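Local coordinates for probable 3-hydroxybutyryl-CoA dehydrogenase (Escherichia coli, PDB 3MOG), which catalyses the NAD-dependent oxidation of 3-hydroxyadipyl-CoA to 3-oxoadipyl-CoA in the breakdown of phenylacetate, at residues 33-37 and 38-42; 68-71 and 72-75. All coordinates share one frame; numbering follows the deposited sequence.

Interaction 1 of 2, residues 33-37 and 38-42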
loop_
_atom_site.group_PDB
_atom_site.type_symbol
_atom_site.label_atom_id
_atom_site.label_comp_id
_atom_site.label_asym_id
_atom_site.label_seq_id
_atom_site.Cartn_x
_atom_site.Cartn_y
_atom_site.Cartn_z
ATOM N N LEU C 33 25.215 -16.883 33.017
ATOM C CA LEU C 33 24.814 -15.565 32.547
ATOM C C LEU C 33 25.989 -14.876 31.827
ATOM O O LEU C 33 26.957 -14.465 32.461
ATOM C CB LEU C 33 24.299 -14.714 33.714
ATOM C CG LEU C 33 23.680 -13.329 33.442
ATOM C CD1 LEU C 33 22.429 -13.393 32.545
ATOM C CD2 LEU C 33 23.326 -12.682 34.764
ATOM N N TYR C 34 25.891 -14.766 30.506
ATOM C CA TYR C 34 26.984 -14.289 29.666
ATOM C C TYR C 34 26.809 -12.859 29.181
ATOM O O TYR C 34 25.762 -12.494 28.647
ATOM C CB TYR C 34 27.175 -15.212 28.450
ATOM C CG TYR C 34 28.134 -14.669 27.397
ATOM C CD1 TYR C 34 27.659 -14.121 26.201
ATOM C CD2 TYR C 34 29.518 -14.693 27.601
ATOM C CE1 TYR C 34 28.528 -13.619 25.239
ATOM C CE2 TYR C 34 30.401 -14.189 26.633
ATOM C CZ TYR C 34 29.896 -13.657 25.462
ATOM O OH TYR C 34 30.755 -13.157 24.513
ATOM N N ASP C 35 27.865 -12.069 29.371
ATOM C CA ASP C 35 28.037 -10.751 28.771
ATOM C C ASP C 35 29.543 -10.487 28.737
ATOM O O ASP C 35 30.283 -11.038 29.564
ATOM C CB ASP C 35 27.336 -9.677 29.604
ATOM C CG ASP C 35 27.100 -8.388 28.833
ATOM O OD1 ASP C 35 27.680 -8.203 27.739
ATOM O OD2 ASP C 35 26.322 -7.550 29.327
ATOM N N ILE C 36 29.992 -9.657 27.791
ATOM C CA ILE C 36 31.418 -9.304 27.691
ATOM C C ILE C 36 31.895 -8.370 28.816
ATOM O O ILE C 36 33.076 -8.376 29.171
ATOM C CB ILE C 36 31.798 -8.704 26.311
ATOM C CG1 ILE C 36 30.855 -7.552 25.937
ATOM C CG2 ILE C 36 31.820 -9.802 25.228
ATOM C CD1 ILE C 36 31.515 -6.455 25.119
ATOM N N SER C 37 30.980 -7.580 29.369
ATOM C CA SER C 37 31.291 -6.667 30.469
ATOM C C SER C 37 31.002 -7.320 31.826
ATOM O O SER C 37 29.859 -7.710 32.112
ATOM C CB SER C 37 30.505 -5.362 30.315
ATOM O OG SER C 37 30.607 -4.571 31.482
ATOM N N ALA C 38 32.045 -7.439 32.650
ATOM C CA ALA C 38 31.940 -8.036 33.985
ATOM C C ALA C 38 31.216 -7.131 34.991
ATOM O O ALA C 38 30.590 -7.628 35.935
ATOM C CB ALA C 38 33.325 -8.436 34.509
ATOM N N GLU C 39 31.311 -5.816 34.778
ATOM C CA GLU C 39 30.590 -4.812 35.568
ATOM C C GLU C 39 29.089 -4.962 35.354
ATOM O O GLU C 39 28.311 -4.880 36.307
ATOM C CB GLU C 39 30.981 -3.379 35.161
ATOM C CG GLU C 39 32.473 -3.122 34.975
ATOM C CD GLU C 39 32.758 -2.134 33.849
ATOM O OE1 GLU C 39 32.234 -0.995 33.888
ATOM O OE2 GLU C 39 33.506 -2.504 32.918
ATOM N N ALA C 40 28.704 -5.153 34.089
ATOM C CA ALA C 40 27.307 -5.292 33.698
ATOM C C ALA C 40 26.706 -6.518 34.384
ATOM O O ALA C 40 25.631 -6.428 34.976
ATOM C CB ALA C 40 27.181 -5.390 32.190
ATOM N N LEU C 41 27.433 -7.636 34.345
ATOM C CA LEU C 41 27.023 -8.868 35.026
ATOM C C LEU C 41 26.801 -8.685 36.531
ATOM O O LEU C 41 25.797 -9.160 37.075
ATOM C CB LEU C 41 28.031 -9.985 34.772
ATOM C CG LEU C 41 28.045 -10.559 33.357
ATOM C CD1 LEU C 41 29.185 -11.536 33.203
ATOM C CD2 LEU C 41 26.713 -11.234 33.056
ATOM N N THR C 42 27.723 -7.971 37.176
ATOM C CA THR C 42 27.665 -7.683 38.612
ATOM C C THR C 42 26.425 -6.864 38.972
ATOM O O THR C 42 25.759 -7.169 39.951
ATOM C CB THR C 42 28.954 -6.949 39.095
ATOM O OG1 THR C 42 30.103 -7.599 38.543
ATOM C CG2 THR C 42 29.066 -6.964 40.624
HETATM O O HOH W 1 34.578 -6.998 30.930
#
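Ser37 sits at the N-cap of the helix that starts at Ala38, and its hydroxyl takes the first of two hydrogen bonds that close the turn. Ser37 OG accepts from Ala40 N at 3.3 Å with a fairly straight N-H (158°). With OG swung anti to the serine's own N (chi1 170°), the oxygen lies over the first helical turn. The serine's carbonyl makes the second bond, Leu41 N to Ser37 O, also 3.3 Å and nearly linear at 163°. One turn on, Ala38 O takes both Thr42 N and Thr42 OG1, which arrive from opposite faces of its plane. A water bridges Ile36 O and Ala38 N, so another amide of the first turn is satisfied by solvent.

The apolar contacts centre on Leu41, which reaches back toward the end of strand 31-34. Its CD2 methyl packs on Leu33 CG at 3.7 Å, the two leucines sliding past each other in opposite directions, and the same methyl lies against Asp35 CB at 3.8 Å. Leu41 CD2 also comes within 3.3 Å of Leu33 O, against the strand's backbone.

Asp35 sets its OD2 3.7 Å from Ala40 CB, but the polar partner of that oxygen is Ser13 OG, in the loop after strand 8-11. An acidic residue just past the second strand, close to a glycine-rich GxGxxG-type turn, is a hallmark of NAD-binding Rossmann folds, where it usually meets the adenosine ribose; the position of Asp35 in this strand-loop-helix unit is consistent with that role.

Interaction 2 of 2, residues 68-71 and 72-75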
loop_
_atom_site.group_PDB
_atom_site.type_symbol
_atom_site.label_atom_id
_atom_site.label_comp_id
_atom_site.label_asym_id
_atom_site.label_seq_id
_atom_site.Cartn_x
_atom_site.Cartn_y
_atom_site.Cartn_z
ATOM N N ARG C 68 19.520 -20.758 47.320
ATOM C CA ARG C 68 19.842 -21.755 46.291
ATOM C C ARG C 68 19.755 -21.191 44.860
ATOM O O ARG C 68 20.549 -21.566 43.991
ATOM C CB ARG C 68 18.955 -22.992 46.419
ATOM C CG ARG C 68 19.236 -23.860 47.626
ATOM C CD ARG C 68 19.230 -25.292 47.165
ATOM N NE ARG C 68 18.310 -26.107 47.937
ATOM C CZ ARG C 68 18.073 -27.392 47.696
ATOM N NH1 ARG C 68 18.688 -28.017 46.691
ATOM N NH2 ARG C 68 17.213 -28.047 48.459
ATOM N N THR C 69 18.787 -20.302 44.635
ATOM C CA THR C 69 18.672 -19.561 43.374
ATOM C C THR C 69 19.919 -18.727 43.082
ATOM O O THR C 69 20.505 -18.857 42.005
ATOM C CB THR C 69 17.426 -18.655 43.355
ATOM O OG1 THR C 69 16.262 -19.458 43.585
ATOM C CG2 THR C 69 17.283 -17.919 42.000
ATOM N N LEU C 70 20.333 -17.913 44.051
ATOM C CA LEU C 70 21.485 -17.003 43.880
ATOM C C LEU C 70 22.795 -17.724 43.598
ATOM O O LEU C 70 23.609 -17.252 42.799
ATOM C CB LEU C 70 21.648 -16.091 45.092
ATOM C CG LEU C 70 20.393 -15.255 45.338
ATOM C CD1 LEU C 70 20.486 -14.478 46.638
ATOM C CD2 LEU C 70 20.111 -14.338 44.151
ATOM N N LYS C 71 22.966 -18.878 44.237
ATOM C CA LYS C 71 24.137 -19.730 44.047
ATOM C C LYS C 71 24.213 -20.325 42.630
ATOM O O LYS C 71 25.297 -20.648 42.152
ATOM C CB LYS C 71 24.125 -20.850 45.097
ATOM C CG LYS C 71 25.490 -21.309 45.578
ATOM C CD LYS C 71 25.429 -21.775 47.045
ATOM C CE LYS C 71 25.514 -20.595 48.028
ATOM N NZ LYS C 71 24.976 -20.912 49.386
ATOM N N ARG C 72 23.069 -20.471 41.966
ATOM C CA ARG C 72 23.040 -21.061 40.626
ATOM C C ARG C 72 23.340 -20.046 39.518
ATOM O O ARG C 72 23.538 -20.421 38.368
ATOM C CB ARG C 72 21.723 -21.825 40.379
ATOM C CG ARG C 72 21.639 -23.135 41.174
ATOM C CD ARG C 72 20.357 -23.922 40.946
ATOM N NE ARG C 72 19.191 -23.321 41.591
ATOM C CZ ARG C 72 18.437 -23.912 42.519
ATOM N NH1 ARG C 72 18.716 -25.138 42.948
ATOM N NH2 ARG C 72 17.386 -23.274 43.018
ATOM N N LEU C 73 23.403 -18.766 39.880
ATOM C CA LEU C 73 23.714 -17.705 38.924
ATOM C C LEU C 73 25.214 -17.512 38.748
ATOM O O LEU C 73 25.858 -16.847 39.555
ATOM C CB LEU C 73 23.054 -16.382 39.340
ATOM C CG LEU C 73 21.526 -16.315 39.205
ATOM C CD1 LEU C 73 20.969 -15.139 39.983
ATOM C CD2 LEU C 73 21.097 -16.254 37.730
ATOM N N ILE C 74 25.757 -18.087 37.681
ATOM C CA ILE C 74 27.194 -18.013 37.411
ATOM C C ILE C 74 27.521 -17.016 36.282
ATOM O O ILE C 74 27.228 -17.288 35.118
ATOM C CB ILE C 74 27.784 -19.417 37.107
ATOM C CG1 ILE C 74 27.287 -20.439 38.143
ATOM C CG2 ILE C 74 29.324 -19.353 37.057
ATOM C CD1 ILE C 74 27.803 -21.841 37.952
ATOM N N PRO C 75 28.113 -15.852 36.630
ATOM C CA PRO C 75 28.508 -14.875 35.607
ATOM C C PRO C 75 29.740 -15.328 34.836
ATOM O O PRO C 75 30.743 -15.732 35.431
ATOM C CB PRO C 75 28.806 -13.605 36.405
ATOM C CG PRO C 75 29.143 -14.078 37.792
ATOM C CD PRO C 75 28.430 -15.394 37.998
#
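Arg72 folds its side chain back over the end of helix 63-71, laying one face of the guanidinium across Arg68 O, which stands 3.2 Å above the plane and is offset toward its rim. The chain gets there by a bend at chi3 (-73°), which brings NH2 within 3.8 Å of Arg68 CB. NE is hydrogen-bonded to Ala25 O of helix 15-26, so an alanine in place of Arg72 would probably leave that carbonyl without this donor and uncover Arg68 O.

Packing is tightest along the backbone and the buried side. Arg72 N donates to Thr69 O at 3.0 Å and only weakly to Arg68 O, and Leu73 N reaches Leu70 O at 3.3 Å. Leu73 CB lies 3.6 Å from Leu70 O. Thr69 and Leu73 touch both helices 15-26 and 38-57, and Leu70 packs on helix 38-57.

The solvent side is looser: Arg68 sends its guanidinium away to a salt bridge with Glu64, and Lys71 has a long, weak ion pair with Glu67. The turn completes the return half of the beta-alpha-beta crossover from strand 31-34 to its parallel neighbour 73-76, the outermost strand of the Rossmann sheet within this chain.

Both contacts are partly buried local turns in the NAD-binding domain, and they run in opposite senses: interaction 1 leads from a strand into a helix, interaction 2 from a helix into a strand. Strands 31-34 and 73-76 are parallel neighbours, and Leu33 N lies 2.9 Å from Ile74 O, a probable hydrogen bond. Leu41 CD1 also packs on Pro75 CB at 3.8 Å. In each, leucines make up much of the buried part, while the exposed residues include Ala38 and Glu39 in the first and Arg68 and Lys71 in the second. The chemistry differs with position: 33-42 caps a helix start with a hydroxyl and sets an aspartate near the glycine-rich turn, whereas 68-75 covers a helix end with a guanidinium at the sheet's edge.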